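PDB 1YGP: yeast glycogen phosphorylase from Saccharomyces cerevisiae, which belongs to the carbohydrate phosphorylase family of enzymes, has the two-domain GT-B fold and carries a pyridoxal-5'-phosphate. Local coordinates for residues V510-G515 against E866-T871; M177-I182 against T517-L522; R614-V619 against K665-L670; H610-Q615 against A717-S722. One frame throughout, in Å; residues are numbered along the deposited sequence.

Contact 1 of 4, residues V510-G515 against E866-T871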
# COMPACT_ATOMS: atom_id res chain seq x y z
N VAL A 510 -33.71 23.52 14.66
CA VAL A 510 -32.77 24.24 15.49
C VAL A 510 -31.67 24.96 14.68
O VAL A 510 -31.56 24.86 13.44
CB VAL A 510 -32.34 23.08 16.43
CG1 VAL A 510 -30.89 23.07 16.86
CG2 VAL A 510 -33.26 23.22 17.63
N ASN A 511 -30.86 25.76 15.35
CA ASN A 511 -29.73 26.38 14.70
C ASN A 511 -28.46 26.19 15.52
O ASN A 511 -28.52 26.33 16.74
CB ASN A 511 -29.91 27.87 14.53
CG ASN A 511 -28.63 28.45 13.94
OD1 ASN A 511 -27.85 29.15 14.58
ND2 ASN A 511 -28.28 28.09 12.73
N VAL A 512 -27.34 25.81 14.92
CA VAL A 512 -26.06 25.86 15.60
C VAL A 512 -25.10 26.41 14.55
O VAL A 512 -24.75 25.76 13.57
CB VAL A 512 -25.55 24.49 16.07
CG1 VAL A 512 -24.30 24.76 16.88
CG2 VAL A 512 -26.56 23.73 16.93
N THR A 513 -24.77 27.69 14.69
CA THR A 513 -23.82 28.39 13.85
C THR A 513 -22.48 27.71 13.95
O THR A 513 -22.03 27.34 15.04
CB THR A 513 -23.74 29.85 14.33
OG1 THR A 513 -25.05 30.38 14.06
CG2 THR A 513 -22.64 30.67 13.68
N ASN A 514 -21.90 27.50 12.77
CA ASN A 514 -20.61 26.82 12.60
C ASN A 514 -19.46 27.53 13.25
O ASN A 514 -19.63 28.65 13.73
CB ASN A 514 -20.34 26.64 11.13
CG ASN A 514 -21.17 25.50 10.56
OD1 ASN A 514 -21.18 25.30 9.35
ND2 ASN A 514 -21.93 24.67 11.26
N GLY A 515 -18.28 26.94 13.26
CA GLY A 515 -17.16 27.58 13.91
C GLY A 515 -15.91 26.83 13.56
O GLY A 515 -15.99 25.86 12.82
N GLU A 866 -20.37 22.47 22.35
CA GLU A 866 -21.13 22.62 23.58
C GLU A 866 -22.63 22.64 23.25
O GLU A 866 -23.42 21.87 23.80
CB GLU A 866 -20.75 23.91 24.28
CG GLU A 866 -19.37 23.86 24.93
CD GLU A 866 -18.75 25.19 25.42
OE1 GLU A 866 -19.46 26.16 25.71
OE2 GLU A 866 -17.52 25.24 25.51
N GLU A 867 -23.00 23.40 22.23
CA GLU A 867 -24.39 23.57 21.87
C GLU A 867 -24.99 22.27 21.39
O GLU A 867 -26.08 21.89 21.81
CB GLU A 867 -24.58 24.60 20.76
CG GLU A 867 -24.02 25.97 21.10
CD GLU A 867 -24.76 27.10 20.42
OE1 GLU A 867 -24.69 27.26 19.20
OE2 GLU A 867 -25.44 27.83 21.13
N TYR A 868 -24.25 21.56 20.54
CA TYR A 868 -24.74 20.30 20.00
C TYR A 868 -24.92 19.31 21.12
O TYR A 868 -26.01 18.73 21.23
CB TYR A 868 -23.76 19.73 19.00
CG TYR A 868 -23.92 20.16 17.55
CD1 TYR A 868 -24.85 19.52 16.74
CD2 TYR A 868 -23.08 21.13 17.01
CE1 TYR A 868 -24.93 19.82 15.38
CE2 TYR A 868 -23.16 21.43 15.66
CZ TYR A 868 -24.08 20.78 14.84
OH TYR A 868 -24.11 21.07 13.48
N SER A 869 -23.92 19.19 21.99
CA SER A 869 -24.00 18.26 23.10
C SER A 869 -25.19 18.57 23.98
O SER A 869 -25.94 17.65 24.32
CB SER A 869 -22.75 18.32 23.96
OG SER A 869 -21.60 17.97 23.20
N ASP A 870 -25.48 19.83 24.27
CA ASP A 870 -26.58 20.12 25.16
C ASP A 870 -27.96 20.17 24.56
O ASP A 870 -28.91 19.82 25.28
CB ASP A 870 -26.27 21.42 25.87
CG ASP A 870 -25.02 21.32 26.73
OD1 ASP A 870 -24.74 20.24 27.28
OD2 ASP A 870 -24.32 22.34 26.85
N THR A 871 -28.19 20.54 23.30
CA THR A 871 -29.56 20.60 22.84
C THR A 871 -29.99 19.36 22.06
O THR A 871 -31.14 18.90 22.14
CB THR A 871 -29.77 21.86 21.98
OG1 THR A 871 -28.94 21.79 20.83
CG2 THR A 871 -29.42 23.12 22.75

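Contact 2 of 4, residues M177-I182 against T517-L522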
# COMPACT_ATOMS: atom_id res chain seq x y z
N MET A 177 -14.52 17.80 20.02
CA MET A 177 -15.12 16.74 20.77
C MET A 177 -14.03 16.08 21.60
O MET A 177 -14.21 15.91 22.81
CB MET A 177 -15.77 15.72 19.84
CG MET A 177 -17.20 16.10 19.45
SD MET A 177 -17.89 14.94 18.23
CE MET A 177 -17.71 15.83 16.72
N ALA A 178 -12.84 15.84 21.01
CA ALA A 178 -11.74 15.22 21.73
C ALA A 178 -11.22 16.10 22.84
O ALA A 178 -10.90 15.59 23.91
CB ALA A 178 -10.56 14.93 20.82
N THR A 179 -11.16 17.42 22.64
CA THR A 179 -10.70 18.31 23.70
C THR A 179 -11.69 18.28 24.85
O THR A 179 -11.32 18.22 26.02
CB THR A 179 -10.56 19.76 23.19
OG1 THR A 179 -9.55 19.69 22.20
CG2 THR A 179 -10.10 20.77 24.19
N GLU A 180 -12.98 18.26 24.51
CA GLU A 180 -14.02 18.27 25.51
C GLU A 180 -14.31 16.93 26.18
O GLU A 180 -15.21 16.85 27.01
CB GLU A 180 -15.28 18.84 24.85
CG GLU A 180 -15.14 20.35 24.88
CD GLU A 180 -16.29 21.19 24.36
OE1 GLU A 180 -17.40 20.68 24.19
OE2 GLU A 180 -16.08 22.38 24.12
N GLY A 181 -13.57 15.87 25.86
CA GLY A 181 -13.84 14.55 26.42
C GLY A 181 -15.26 14.07 26.12
O GLY A 181 -15.88 13.41 26.96
N ILE A 182 -15.83 14.42 24.97
CA ILE A 182 -17.18 14.00 24.58
C ILE A 182 -16.92 12.62 23.97
O ILE A 182 -16.01 12.52 23.14
CB ILE A 182 -17.78 14.98 23.50
CG1 ILE A 182 -18.17 16.31 24.10
CG2 ILE A 182 -18.99 14.34 22.85
CD1 ILE A 182 -19.33 16.25 25.09
N THR A 517 -11.69 25.41 14.90
CA THR A 517 -10.84 25.17 16.05
C THR A 517 -9.72 26.20 16.24
O THR A 517 -8.90 26.50 15.34
CB THR A 517 -10.25 23.77 15.97
OG1 THR A 517 -9.43 23.71 17.12
CG2 THR A 517 -9.44 23.45 14.72
N PRO A 518 -9.58 26.73 17.45
CA PRO A 518 -8.52 27.64 17.81
C PRO A 518 -7.14 27.02 17.73
O PRO A 518 -6.18 27.70 17.37
CB PRO A 518 -8.86 28.08 19.20
CG PRO A 518 -10.35 27.99 19.22
CD PRO A 518 -10.58 26.69 18.50
N ARG A 519 -6.98 25.74 18.02
CA ARG A 519 -5.63 25.22 18.02
C ARG A 519 -5.05 25.13 16.63
O ARG A 519 -3.87 25.43 16.47
CB ARG A 519 -5.57 23.85 18.66
CG ARG A 519 -5.61 23.85 20.18
CD ARG A 519 -6.98 24.16 20.77
NE ARG A 519 -7.96 23.11 20.57
CZ ARG A 519 -9.25 23.31 20.90
NH1 ARG A 519 -9.66 24.48 21.40
NH2 ARG A 519 -10.15 22.34 20.72
N ARG A 520 -5.77 24.76 15.56
CA ARG A 520 -5.14 24.72 14.26
C ARG A 520 -5.17 26.11 13.66
O ARG A 520 -4.14 26.63 13.25
CB ARG A 520 -5.83 23.77 13.31
CG ARG A 520 -5.01 23.57 12.04
CD ARG A 520 -5.69 22.66 11.02
NE ARG A 520 -5.64 21.28 11.47
CZ ARG A 520 -4.61 20.48 11.21
NH1 ARG A 520 -3.55 20.89 10.52
NH2 ARG A 520 -4.63 19.23 11.65
N TRP A 521 -6.31 26.78 13.70
CA TRP A 521 -6.40 28.03 13.01
C TRP A 521 -5.76 29.24 13.70
O TRP A 521 -5.43 30.18 12.98
CB TRP A 521 -7.90 28.19 12.67
CG TRP A 521 -8.24 27.07 11.67
CD1 TRP A 521 -9.14 26.08 11.98
CD2 TRP A 521 -7.65 26.87 10.43
NE1 TRP A 521 -9.12 25.25 10.96
CE2 TRP A 521 -8.26 25.68 10.02
CE3 TRP A 521 -6.71 27.50 9.61
CZ2 TRP A 521 -7.93 25.10 8.80
CZ3 TRP A 521 -6.38 26.92 8.38
CH2 TRP A 521 -6.98 25.73 7.98
N LEU A 522 -5.48 29.23 15.02
CA LEU A 522 -4.73 30.32 15.66
C LEU A 522 -3.36 29.85 16.15
O LEU A 522 -2.32 30.41 15.80
CB LEU A 522 -5.51 30.90 16.84
CG LEU A 522 -4.91 31.98 17.77
CD1 LEU A 522 -4.50 33.19 16.98
CD2 LEU A 522 -5.94 32.46 18.76

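Contact 3 of 4, residues R614-V619 against K665-L670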
# COMPACT_ATOMS: atom_id res chain seq x y z
N ARG A 614 -18.32 34.48 -7.24
CA ARG A 614 -17.94 35.69 -7.92
C ARG A 614 -16.47 36.03 -7.93
O ARG A 614 -16.05 37.17 -7.77
CB ARG A 614 -18.79 36.83 -7.35
CG ARG A 614 -20.24 36.49 -7.64
CD ARG A 614 -21.05 37.73 -7.70
NE ARG A 614 -21.05 38.39 -6.40
CZ ARG A 614 -21.78 39.49 -6.16
NH1 ARG A 614 -22.55 40.02 -7.13
NH2 ARG A 614 -21.73 40.06 -4.94
N GLN A 615 -15.61 35.04 -8.19
CA GLN A 615 -14.19 35.32 -8.42
C GLN A 615 -14.09 36.26 -9.63
O GLN A 615 -13.20 37.12 -9.69
CB GLN A 615 -13.37 34.08 -8.77
CG GLN A 615 -13.06 33.17 -7.62
CD GLN A 615 -14.17 32.24 -7.20
OE1 GLN A 615 -15.16 31.97 -7.89
NE2 GLN A 615 -14.01 31.65 -6.04
N GLN A 616 -15.02 36.16 -10.60
CA GLN A 616 -14.99 37.02 -11.77
C GLN A 616 -15.26 38.47 -11.44
O GLN A 616 -14.67 39.34 -12.10
CB GLN A 616 -15.98 36.55 -12.85
CG GLN A 616 -17.48 36.68 -12.65
CD GLN A 616 -18.10 35.66 -11.73
OE1 GLN A 616 -17.42 35.01 -10.95
NE2 GLN A 616 -19.40 35.48 -11.78
N LEU A 617 -16.06 38.76 -10.40
CA LEU A 617 -16.34 40.13 -9.99
C LEU A 617 -15.00 40.68 -9.50
O LEU A 617 -14.58 41.77 -9.87
CB LEU A 617 -17.35 40.18 -8.82
CG LEU A 617 -18.25 41.36 -8.35
CD1 LEU A 617 -18.30 41.23 -6.85
CD2 LEU A 617 -17.72 42.76 -8.66
N ASN A 618 -14.27 39.89 -8.72
CA ASN A 618 -12.99 40.30 -8.17
C ASN A 618 -11.97 40.54 -9.26
O ASN A 618 -11.26 41.56 -9.23
CB ASN A 618 -12.52 39.22 -7.23
CG ASN A 618 -11.21 39.49 -6.52
OD1 ASN A 618 -10.59 40.54 -6.65
ND2 ASN A 618 -10.71 38.55 -5.75
N VAL A 619 -11.92 39.67 -10.28
CA VAL A 619 -11.00 39.84 -11.40
C VAL A 619 -11.40 41.09 -12.20
O VAL A 619 -10.53 41.91 -12.54
CB VAL A 619 -10.99 38.62 -12.37
CG1 VAL A 619 -9.74 38.72 -13.23
CG2 VAL A 619 -10.82 37.30 -11.68
N LYS A 665 -13.40 26.81 -14.96
CA LYS A 665 -12.09 26.65 -15.55
C LYS A 665 -11.70 27.87 -16.39
O LYS A 665 -10.51 28.22 -16.40
CB LYS A 665 -12.09 25.37 -16.37
CG LYS A 665 -11.68 24.20 -15.50
CD LYS A 665 -11.97 22.88 -16.18
CE LYS A 665 -11.24 21.79 -15.43
NZ LYS A 665 -11.07 20.60 -16.27
N LEU A 666 -12.62 28.58 -17.05
CA LEU A 666 -12.26 29.79 -17.78
C LEU A 666 -11.79 30.84 -16.80
O LEU A 666 -10.80 31.52 -17.09
CB LEU A 666 -13.40 30.47 -18.53
CG LEU A 666 -13.65 30.14 -19.98
CD1 LEU A 666 -14.82 30.96 -20.51
CD2 LEU A 666 -12.40 30.45 -20.79
N ILE A 667 -12.44 30.93 -15.64
CA ILE A 667 -12.10 31.98 -14.71
C ILE A 667 -10.68 31.76 -14.20
O ILE A 667 -9.92 32.73 -14.07
CB ILE A 667 -13.13 32.01 -13.57
CG1 ILE A 667 -14.47 32.47 -14.15
CG2 ILE A 667 -12.68 32.95 -12.45
CD1 ILE A 667 -15.67 32.55 -13.19
N ILE A 668 -10.25 30.50 -14.02
CA ILE A 668 -8.88 30.25 -13.60
C ILE A 668 -7.95 30.72 -14.71
O ILE A 668 -6.96 31.38 -14.37
CB ILE A 668 -8.69 28.75 -13.29
CG1 ILE A 668 -9.53 28.38 -12.05
CG2 ILE A 668 -7.23 28.46 -13.03
CD1 ILE A 668 -9.50 26.92 -11.58
N LYS A 669 -8.22 30.49 -16.00
CA LYS A 669 -7.30 30.91 -17.06
C LYS A 669 -7.23 32.43 -17.07
O LYS A 669 -6.13 33.00 -17.09
CB LYS A 669 -7.76 30.42 -18.44
CG LYS A 669 -6.89 30.81 -19.63
CD LYS A 669 -5.47 30.33 -19.36
CE LYS A 669 -4.38 30.86 -20.27
NZ LYS A 669 -4.49 30.29 -21.60
N LEU A 670 -8.38 33.08 -16.94
CA LEU A 670 -8.46 34.52 -16.94
C LEU A 670 -7.63 35.14 -15.84
O LEU A 670 -6.91 36.10 -16.15
CB LEU A 670 -9.93 34.93 -16.81
CG LEU A 670 -10.46 36.29 -17.31
CD1 LEU A 670 -11.05 37.00 -16.10
CD2 LEU A 670 -9.38 37.11 -18.02

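Contact 4 of 4, residues H610-Q615 against A717-S722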
# COMPACT_ATOMS: atom_id res chain seq x y z
N HIS A 610 -16.26 29.15 -8.47
CA HIS A 610 -17.61 28.86 -8.91
C HIS A 610 -18.18 30.19 -9.30
O HIS A 610 -17.99 31.13 -8.53
CB HIS A 610 -18.47 28.30 -7.79
CG HIS A 610 -19.81 27.77 -8.27
ND1 HIS A 610 -20.72 28.30 -9.11
CD2 HIS A 610 -20.28 26.55 -7.88
CE1 HIS A 610 -21.71 27.44 -9.22
NE2 HIS A 610 -21.43 26.40 -8.48
N GLU A 611 -18.95 30.33 -10.39
CA GLU A 611 -19.53 31.62 -10.72
C GLU A 611 -20.27 32.36 -9.60
O GLU A 611 -20.11 33.57 -9.50
CB GLU A 611 -20.49 31.48 -11.86
CG GLU A 611 -19.88 31.16 -13.19
CD GLU A 611 -20.98 30.98 -14.21
OE1 GLU A 611 -21.53 29.88 -14.31
OE2 GLU A 611 -21.29 31.96 -14.88
N TYR A 612 -21.04 31.67 -8.74
CA TYR A 612 -21.73 32.33 -7.64
C TYR A 612 -20.79 32.83 -6.54
O TYR A 612 -21.19 33.60 -5.66
CB TYR A 612 -22.79 31.37 -7.07
CG TYR A 612 -22.42 30.43 -5.92
CD1 TYR A 612 -22.40 30.92 -4.61
CD2 TYR A 612 -22.10 29.10 -6.16
CE1 TYR A 612 -22.04 30.09 -3.55
CE2 TYR A 612 -21.74 28.27 -5.10
CZ TYR A 612 -21.70 28.77 -3.79
OH TYR A 612 -21.26 27.98 -2.74
N LYS A 613 -19.55 32.37 -6.47
CA LYS A 613 -18.59 32.87 -5.48
C LYS A 613 -18.00 34.17 -5.99
O LYS A 613 -17.23 34.82 -5.29
CB LYS A 613 -17.44 31.93 -5.27
CG LYS A 613 -17.86 30.59 -4.78
CD LYS A 613 -18.09 30.64 -3.32
CE LYS A 613 -18.14 29.20 -2.97
NZ LYS A 613 -18.65 29.07 -1.63
N ARG A 614 -18.32 34.48 -7.24
CA ARG A 614 -17.94 35.69 -7.92
C ARG A 614 -16.47 36.03 -7.93
O ARG A 614 -16.05 37.17 -7.77
CB ARG A 614 -18.79 36.83 -7.35
CG ARG A 614 -20.24 36.49 -7.64
CD ARG A 614 -21.05 37.73 -7.70
NE ARG A 614 -21.05 38.39 -6.40
CZ ARG A 614 -21.78 39.49 -6.16
NH1 ARG A 614 -22.55 40.02 -7.13
NH2 ARG A 614 -21.73 40.06 -4.94
N GLN A 615 -15.61 35.04 -8.19
CA GLN A 615 -14.19 35.32 -8.42
C GLN A 615 -14.09 36.26 -9.63
O GLN A 615 -13.20 37.12 -9.69
CB GLN A 615 -13.37 34.08 -8.77
CG GLN A 615 -13.06 33.17 -7.62
CD GLN A 615 -14.17 32.24 -7.20
OE1 GLN A 615 -15.16 31.97 -7.89
NE2 GLN A 615 -14.01 31.65 -6.04
N ALA A 717 -25.69 38.02 -2.95
CA ALA A 717 -26.42 37.93 -1.70
C ALA A 717 -27.56 36.92 -1.72
O ALA A 717 -28.37 36.78 -2.64
CB ALA A 717 -26.98 39.26 -1.33
N GLY A 718 -27.58 36.15 -0.64
CA GLY A 718 -28.56 35.10 -0.54
C GLY A 718 -28.03 33.74 -0.93
O GLY A 718 -28.81 32.79 -0.83
N THR A 719 -26.75 33.56 -1.32
CA THR A 719 -26.28 32.24 -1.72
C THR A 719 -25.47 31.43 -0.74
O THR A 719 -25.22 30.26 -1.01
CB THR A 719 -25.44 32.31 -3.00
OG1 THR A 719 -24.36 33.18 -2.70
CG2 THR A 719 -26.20 32.82 -4.22
N GLU A 720 -24.99 31.97 0.38
CA GLU A 720 -24.12 31.21 1.27
C GLU A 720 -24.78 30.89 2.58
O GLU A 720 -25.39 31.76 3.18
CB GLU A 720 -22.85 31.98 1.56
CG GLU A 720 -22.04 32.23 0.30
CD GLU A 720 -21.25 31.07 -0.32
OE1 GLU A 720 -21.49 29.89 -0.03
OE2 GLU A 720 -20.38 31.37 -1.12
N ALA A 721 -24.67 29.64 3.05
CA ALA A 721 -25.33 29.28 4.29
C ALA A 721 -24.52 29.73 5.50
O ALA A 721 -25.10 30.39 6.37
CB ALA A 721 -25.54 27.78 4.34
N SER A 722 -23.24 29.37 5.61
CA SER A 722 -22.45 29.85 6.72
C SER A 722 -21.14 30.22 6.06
O SER A 722 -21.20 31.11 5.19
CB SER A 722 -22.25 28.76 7.78
OG SER A 722 -21.94 29.32 9.06

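Contact 1 of 4, residues V510-G515 against E866-T871
Val512, just past the end of strand 509-511, comes closest to helix 861-873 at Glu867, with 6.9 Å between their CA atoms. The strand is at one edge of the mixed sheet in the first domain of the GT-B fold. The helix lies near the end of the chain and returns to that domain, as the last helix does in other GT-B proteins. Val512 is the centre of the contact and uses both of its methyl groups. CG2 sits almost straight above the Tyr868 ring, 4.2 Å from the centroid and 6° off the ring normal. This is a CH-pi contact over the face. CG1 is anti to the backbone N (chi1 -174°), which turns it toward the helix. There it meets Tyr868 CE2 at 3.7 Å and Glu867 OE1 at 3.4 Å. The Glu867 side chain runs past Val512 in the opposite direction, and its CB lies 3.9 Å from Val512 CG1. The carboxylate then reaches a salt bridge with Arg863 one turn earlier. Arg863 also binds Thr513 O, so it ties the loop to the helix beside the apolar contact. The Tyr868 hydroxyl is buried and is held by Asn482 and Thr403. These bonds fix the far end of the ring, while Phe173 and Trp873 pack against it. Within the helix, Glu867 O accepts two bonds. One comes from Thr871 N, and the other comes from Thr871 OG1 at 3.0 Å, which stands 41° out of the carbonyl plane.

Contact 2 of 4, residues M177-I182 against T517-L522
Thr179 OG1 has two hydrogen-bond partners, Asp175 O one turn back in its own helix and Phe269 N in a loop, and also faces Arg519. Arg519 NH2 lies 3.1 Å from Thr179 OG1. The two side chains come from opposite directions. Thr179 CG2 is placed over one face of the guanidinium, 3.8 Å from Arg519 NH2. The methyl is anti to the backbone N while OG1 is beside it (chi1 -64°), and this lets the hydroxyl stay on the helix carbonyl. Arg519 is bent at chi2 (74°) and chi3 (70°). The chain therefore folds back over the start of its helix, and Thr517 OG1 stands 3.7 Å above the guanidinium plane, toward the rim. Thr517 is the N-cap of helix 518-524. Its OG1 accepts a weak capping bond from Arg519 N at 3.3 Å. Helix 165-179 ends in a Schellman motif, with Gly181 at positive phi and Ile182 N bonded back to Met177 O at 3.1 Å. The contact thus sets the C-terminal end of one helix of the GT-B fold against the N-terminal end of another. Trp521, two residues after Arg519, touches the pyridoxal-5'-phosphate. The Arg519 side chain is about 14 Å from that cofactor. The charge of Arg519 is met by Asp175 at NH2 and by Asp862 at NH1, two salt bridges that hold the guanidinium from different nitrogens. Asp175 OD1 also bonds Thr517 OG1, so a single carboxylate oxygen links the arginine to the cap residue of its own helix.

Contact 3 of 4, residues R614-V619 against K665-L670
Ile667 meets Gln615 and Gln616 with two different branches. Its CG2 is anti to the backbone N and lies 3.9 Å from Gln615 CB. Its CG1 is beside the backbone N (chi1 -68°) and the chain then runs straight to CD1, which reaches Gln616. There Ile667 CD1 is 4.0 Å from Gln616 CB and 3.8 Å from Gln616 OE1. The segments 615-619 and 665-670 of helices 615-634 and 662-678 run nearly parallel, their axes 10.4 Å apart at closest approach and 23° apart in direction. The helices follow the neighbouring parallel strands 601-606 and 649-654, as in the repeated beta-alpha-beta crossovers of a Rossmann-like domain. One turn on, Val619 and Leu670 form the second layer. Val619 CG1 meets Leu670 CD1 at 3.6 Å, and Val619 also packs on Ile671 and Val674. Gln616 has an unusual rotamer for a helix. Its CG sits between the backbone N and the carbonyl carbon (chi1 70°), and the chain bends again at chi2. The bend carries NE2 back to Glu611 O in the preceding loop and leaves OE1 beside the isoleucine methyl. Gln615 also bends at chi2, so only its CB touches Ile667, while its amide turns to the loop before the helix. There its NE2 bonds Arg608 O and its OE1 accepts from His610 N. Both glutamines are buried, and each uses its amide to hold the loop that leads into helix 615-634. Apart from Gln616 OE1, the helices meet through aliphatic carbons. This chemistry is consistent with packing held mainly by apolar burial.

Contact 4 of 4, residues H610-Q615 against A717-S722
Lys613 reaches from its short 3-10 turn to Glu720 in the facing loop. From CB the chain turns so that CG is anti to the carbonyl carbon (chi1 -60°). CG then sits over the centre of the Tyr612 ring, 4.3 Å above its plane. A bend at chi2 (-81°) directs the rest of the chain toward Glu720. CD and CE pass Glu720 OE2, and CD comes to 3.3 Å from it. NZ closes a salt bridge with a 2.9 Å bond to Glu720 OE2, on the syn lone pair, and a weak one to Glu720 OE1. The same NZ bonds Tyr612 OH at 3.0 Å. These loops follow strands 601-606 and 710-713, neighbours in the parallel sheet of the second, Rossmann-like domain. They lie at the end of the sheet where the cofactor binds. The Lys613 side chain is about 5 Å from the pyridoxal-5'-phosphate and makes a long, weak ion pair with a phosphate ion. Glu720 is bent at chi2, and its carboxylate is turned 56° from the Tyr612 ring. Glu720 CD lies in the plane of that ring, at its edge, 3.5 Å from Tyr612 CE1. Thr719 slides past the same ring, with OG1 3.5 Å from Tyr612 CD1 and bonded to Thr716 O. At the edge away from Thr719, Tyr612 CD2 lies 3.3 Å above the centre of the His610 ring. Ser715 OG bonds both Glu720 OE2 and Tyr612 O, so one hydroxyl joins the carboxylate to the backbone of the turn.

In the fold
The four contacts form two pairs, one by the mixed sheet and the domain boundary, the other in the second domain. Contacts 1 and 2 have centres 15 Å apart and meet where Ser869 packs on Ile182. Their segments alternate along the chain, strand 509-511 leading on to helix 518-524. Contacts 3 and 4 have centres 13 Å apart, share Arg614 and Gln615, and lie on helices and loops that follow strands of the six-stranded parallel sheet. Both lie between the two segments of contact 1 in the chain and come after contact 2 has closed. Contact 1 touches contact 4 at Asn514 CB and Ser722 OG, where the domains come together. Contacts 2 and 4 both approach the pyridoxal-5'-phosphate between the domains.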